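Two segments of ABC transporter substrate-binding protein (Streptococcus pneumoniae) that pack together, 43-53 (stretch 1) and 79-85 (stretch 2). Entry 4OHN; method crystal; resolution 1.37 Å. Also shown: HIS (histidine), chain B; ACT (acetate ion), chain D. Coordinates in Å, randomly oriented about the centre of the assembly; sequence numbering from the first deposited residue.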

# COMPACT_ATOMS: atom_id res chain seq x y z
N PHE A 43 2.47 -6.13 -8.45
CA PHE A 43 1.06 -6.41 -8.67
C PHE A 43 0.31 -5.22 -9.24
O PHE A 43 -0.44 -5.35 -10.21
CB PHE A 43 0.40 -6.91 -7.38
CG PHE A 43 -1.05 -7.23 -7.52
CD1 PHE A 43 -1.45 -8.52 -7.77
CD2 PHE A 43 -2.02 -6.25 -7.39
CE1 PHE A 43 -2.81 -8.83 -7.91
CE2 PHE A 43 -3.37 -6.55 -7.54
CZ PHE A 43 -3.75 -7.84 -7.78
N ASP A 44 0.48 -4.05 -8.63
CA ASP A 44 -0.21 -2.86 -9.11
C ASP A 44 0.35 -2.38 -10.43
O ASP A 44 -0.40 -1.83 -11.24
CB ASP A 44 -0.13 -1.73 -8.09
CG ASP A 44 -1.06 -1.92 -6.90
OD1 ASP A 44 -2.10 -2.62 -7.02
OD2 ASP A 44 -0.74 -1.33 -5.84
N ILE A 45 1.65 -2.53 -10.66
CA ILE A 45 2.21 -2.17 -11.96
C ILE A 45 1.50 -3.00 -13.04
O ILE A 45 1.01 -2.46 -14.04
CB ILE A 45 3.74 -2.40 -12.03
CG1 ILE A 45 4.48 -1.69 -10.89
CG2 ILE A 45 4.27 -1.95 -13.38
CD1 ILE A 45 4.27 -0.19 -10.84
N ASP A 46 1.41 -4.30 -12.82
CA ASP A 46 0.75 -5.18 -13.78
C ASP A 46 -0.75 -4.89 -13.91
O ASP A 46 -1.28 -4.84 -15.02
CB ASP A 46 0.97 -6.65 -13.36
CG ASP A 46 2.41 -7.13 -13.56
OD1 ASP A 46 3.23 -6.43 -14.21
OD2 ASP A 46 2.71 -8.23 -13.06
N LEU A 47 -1.41 -4.68 -12.78
CA LEU A 47 -2.85 -4.48 -12.79
C LEU A 47 -3.22 -3.16 -13.46
O LEU A 47 -4.11 -3.12 -14.32
CB LEU A 47 -3.44 -4.58 -11.39
CG LEU A 47 -4.96 -4.44 -11.30
CD1 LEU A 47 -5.66 -5.53 -12.07
CD2 LEU A 47 -5.40 -4.45 -9.84
N ALA A 48 -2.54 -2.07 -13.11
CA ALA A 48 -2.82 -0.77 -13.72
C ALA A 48 -2.51 -0.78 -15.21
O ALA A 48 -3.22 -0.20 -16.01
CB ALA A 48 -2.03 0.32 -13.04
N THR A 49 -1.42 -1.43 -15.59
CA THR A 49 -1.07 -1.55 -17.01
C THR A 49 -2.22 -2.24 -17.76
O THR A 49 -2.66 -1.77 -18.82
CB THR A 49 0.25 -2.31 -17.21
OG1 THR A 49 1.30 -1.59 -16.57
CG2 THR A 49 0.60 -2.49 -18.65
N ALA A 50 -2.72 -3.33 -17.21
CA ALA A 50 -3.81 -4.08 -17.84
C ALA A 50 -5.11 -3.29 -17.87
O ALA A 50 -5.86 -3.35 -18.84
CB ALA A 50 -4.02 -5.41 -17.12
N VAL A 51 -5.39 -2.53 -16.82
CA VAL A 51 -6.58 -1.66 -16.81
C VAL A 51 -6.51 -0.63 -17.93
O VAL A 51 -7.44 -0.48 -18.71
CB VAL A 51 -6.74 -0.96 -15.43
CG1 VAL A 51 -7.63 0.29 -15.53
CG2 VAL A 51 -7.27 -1.96 -14.40
N PHE A 52 -5.39 0.08 -18.01
CA PHE A 52 -5.31 1.16 -18.97
C PHE A 52 -5.12 0.67 -20.40
O PHE A 52 -5.52 1.36 -21.34
CB PHE A 52 -4.33 2.23 -18.47
CG PHE A 52 -4.93 3.02 -17.35
CD1 PHE A 52 -6.03 3.85 -17.59
CD2 PHE A 52 -4.49 2.86 -16.06
CE1 PHE A 52 -6.64 4.54 -16.55
CE2 PHE A 52 -5.10 3.52 -15.03
CZ PHE A 52 -6.18 4.36 -15.25
N GLU A 53 -4.61 -0.54 -20.57
CA GLU A 53 -4.57 -1.21 -21.87
C GLU A 53 -5.96 -1.32 -22.49
O GLU A 53 -6.09 -1.25 -23.71
CB GLU A 53 -3.97 -2.62 -21.71
CG GLU A 53 -3.67 -3.37 -22.99
CD GLU A 53 -4.86 -4.10 -23.64
OE1 GLU A 53 -5.91 -4.39 -23.00
OE2 GLU A 53 -4.73 -4.42 -24.83
N ASP A 79 -2.16 11.67 -11.25
CA ASP A 79 -3.61 11.55 -11.48
C ASP A 79 -4.26 10.46 -10.63
O ASP A 79 -5.48 10.47 -10.46
CB ASP A 79 -3.87 11.27 -12.97
CG ASP A 79 -3.25 12.32 -13.85
OD1 ASP A 79 -3.47 13.52 -13.54
OD2 ASP A 79 -2.57 11.98 -14.85
N LEU A 80 -3.46 9.51 -10.13
CA LEU A 80 -3.93 8.42 -9.29
C LEU A 80 -2.86 8.07 -8.30
O LEU A 80 -1.67 8.24 -8.56
CB LEU A 80 -4.20 7.18 -10.12
CG LEU A 80 -5.34 7.24 -11.14
CD1 LEU A 80 -5.33 6.01 -11.99
CD2 LEU A 80 -6.68 7.38 -10.43
N ILE A 81 -3.30 7.60 -7.15
CA ILE A 81 -2.44 6.92 -6.18
C ILE A 81 -2.79 5.43 -6.26
O ILE A 81 -3.93 5.04 -6.00
CB ILE A 81 -2.65 7.44 -4.75
CG1 ILE A 81 -2.42 8.95 -4.66
CG2 ILE A 81 -1.75 6.67 -3.77
CD1 ILE A 81 -2.87 9.57 -3.35
N TRP A 82 -1.82 4.61 -6.64
CA TRP A 82 -2.09 3.18 -6.89
C TRP A 82 -0.83 2.43 -6.49
O TRP A 82 0.16 2.41 -7.24
CB TRP A 82 -2.44 2.95 -8.37
CG TRP A 82 -3.06 1.62 -8.67
CD1 TRP A 82 -2.91 0.46 -7.96
CD2 TRP A 82 -3.90 1.31 -9.78
NE1 TRP A 82 -3.64 -0.55 -8.56
CE2 TRP A 82 -4.24 -0.04 -9.69
CE3 TRP A 82 -4.43 2.07 -10.83
CZ2 TRP A 82 -5.09 -0.64 -10.60
CZ3 TRP A 82 -5.28 1.46 -11.74
CH2 TRP A 82 -5.59 0.13 -11.61
N ASN A 83 -0.85 1.87 -5.28
CA ASN A 83 0.34 1.30 -4.64
C ASN A 83 -0.03 0.73 -3.29
O ASN A 83 0.42 1.20 -2.25
CB ASN A 83 1.39 2.42 -4.46
CG ASN A 83 2.72 1.95 -3.93
OD1 ASN A 83 3.17 2.43 -2.88
ND2 ASN A 83 3.40 1.07 -4.65
N GLY A 84 -0.84 -0.30 -3.27
CA GLY A 84 -1.34 -0.80 -2.00
C GLY A 84 -1.92 0.30 -1.15
O GLY A 84 -1.64 0.39 0.06
N TYR A 85 -2.75 1.14 -1.77
CA TYR A 85 -3.29 2.31 -1.11
C TYR A 85 -4.55 1.92 -0.33
O TYR A 85 -5.59 1.60 -0.91
CB TYR A 85 -3.57 3.39 -2.14
CG TYR A 85 -3.97 4.77 -1.65
CD1 TYR A 85 -3.36 5.36 -0.55
CD2 TYR A 85 -4.90 5.51 -2.33
CE1 TYR A 85 -3.70 6.65 -0.14
CE2 TYR A 85 -5.25 6.79 -1.93
CZ TYR A 85 -4.65 7.35 -0.84
OH TYR A 85 -5.03 8.61 -0.48
N HIS B . -1.18 0.55 2.83
CA HIS B . -0.46 1.68 3.47
C HIS B . -1.03 3.00 3.02
O HIS B . -1.94 3.01 2.16
CB HIS B . 1.08 1.58 3.29
CG HIS B . 1.64 1.97 1.96
ND1 HIS B . 2.86 2.62 1.86
CD2 HIS B . 1.23 1.74 0.68
CE1 HIS B . 3.16 2.79 0.58
NE2 HIS B . 2.19 2.26 -0.15
OXT HIS B . -0.55 4.03 3.53
C ACT D . -4.20 10.79 2.04
O ACT D . -3.75 9.72 1.60
OXT ACT D . -3.70 11.16 3.12
CH3 ACT D . -5.28 11.55 1.32

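The contact between the helix of residues 43-53 and the segment 79-85 buries 335 Å², summed over both sides, and most of it is the work of two residues: Trp 82, with 132 Å² covered by the helix, and Asp 44, with 73 Å² covered by the opposing segment. Phe 52, at 35 Å², closes the far end.

Trp 82 is the centrepiece. Its CA-to-CB bond runs sideways to the helix, but with chi1 at -165° (t) and chi2 at -26° the indole reaches back to lie along the helix. Ala 48 sits over one face of the ring: its CB is 3.6 Å from the centroid of the six-membered ring and only 9° off the ring normal, a well-formed CH-pi contact, and its CA comes within 3.6 Å of Trp 82 CH2. The methyl group is small enough to let the indole approach the helix backbone this closely; the carbonyl oxygen of Asp 44, one turn earlier, lies over the same face. Around this central contact, larger apolar side chains take up other parts of the six-membered ring. Leu 47 CG approaches Trp 82 CZ2 at 3.9 Å, and Val 51 CG2 meets Trp 82 CH2 at the ring edge, also at 3.9 Å. The CA-to-CB bonds of Asp 44, Leu 47, Ala 48, Val 51 and Phe 52 all point toward the other segment, a pattern that recurs at helical spacing, so successive turns present one surface to it.

Asp 44 supplies the polar part of the contact. Its CA-to-CB bond points toward the other segment, and its carboxylate, with chi1 at -76° (m), uses both oxygens. Asp 44 OD1 accepts a hydrogen bond from Trp 82 NE1 at 3.0 Å, weak because the angle at the hydrogen is only 125°, yet it gives the indole nitrogen a partner in an otherwise largely apolar setting. Asp 44 OD2 accepts a better one from Gly 84 N, at 2.8 Å and 151°. Asp 44 OD2 also lies 3.1 Å from Asn 83 CA, so the carboxylate is packed closely against the backbone at Asn 83 and Gly 84. Gly 84 has phi/psi of 51/47, and this positive phi by itself favours glycine.

At the far end, Phe 52 bridges Leu 80 and Trp 82. Its CZ touches Leu 80 CD1 at 3.8 Å, the methyl lying at the edge of the phenyl ring, while its CE2 is 3.9 Å from Trp 82 CZ3. Leu 80 points toward the helix and thus extends the apolar surface beyond the indole.

The segment anchored by Asp 44 also meets the ligand. Asn 83 points away from the helix, and its OD1 accepts a hydrogen bond from NE2 of the bound histidine at 2.9 Å; the histidine N donates to Gly 84 O at 2.8 Å. Gly 84 therefore bonds to the helix through its nitrogen and to the ligand through its oxygen, as befits a substrate-binding protein.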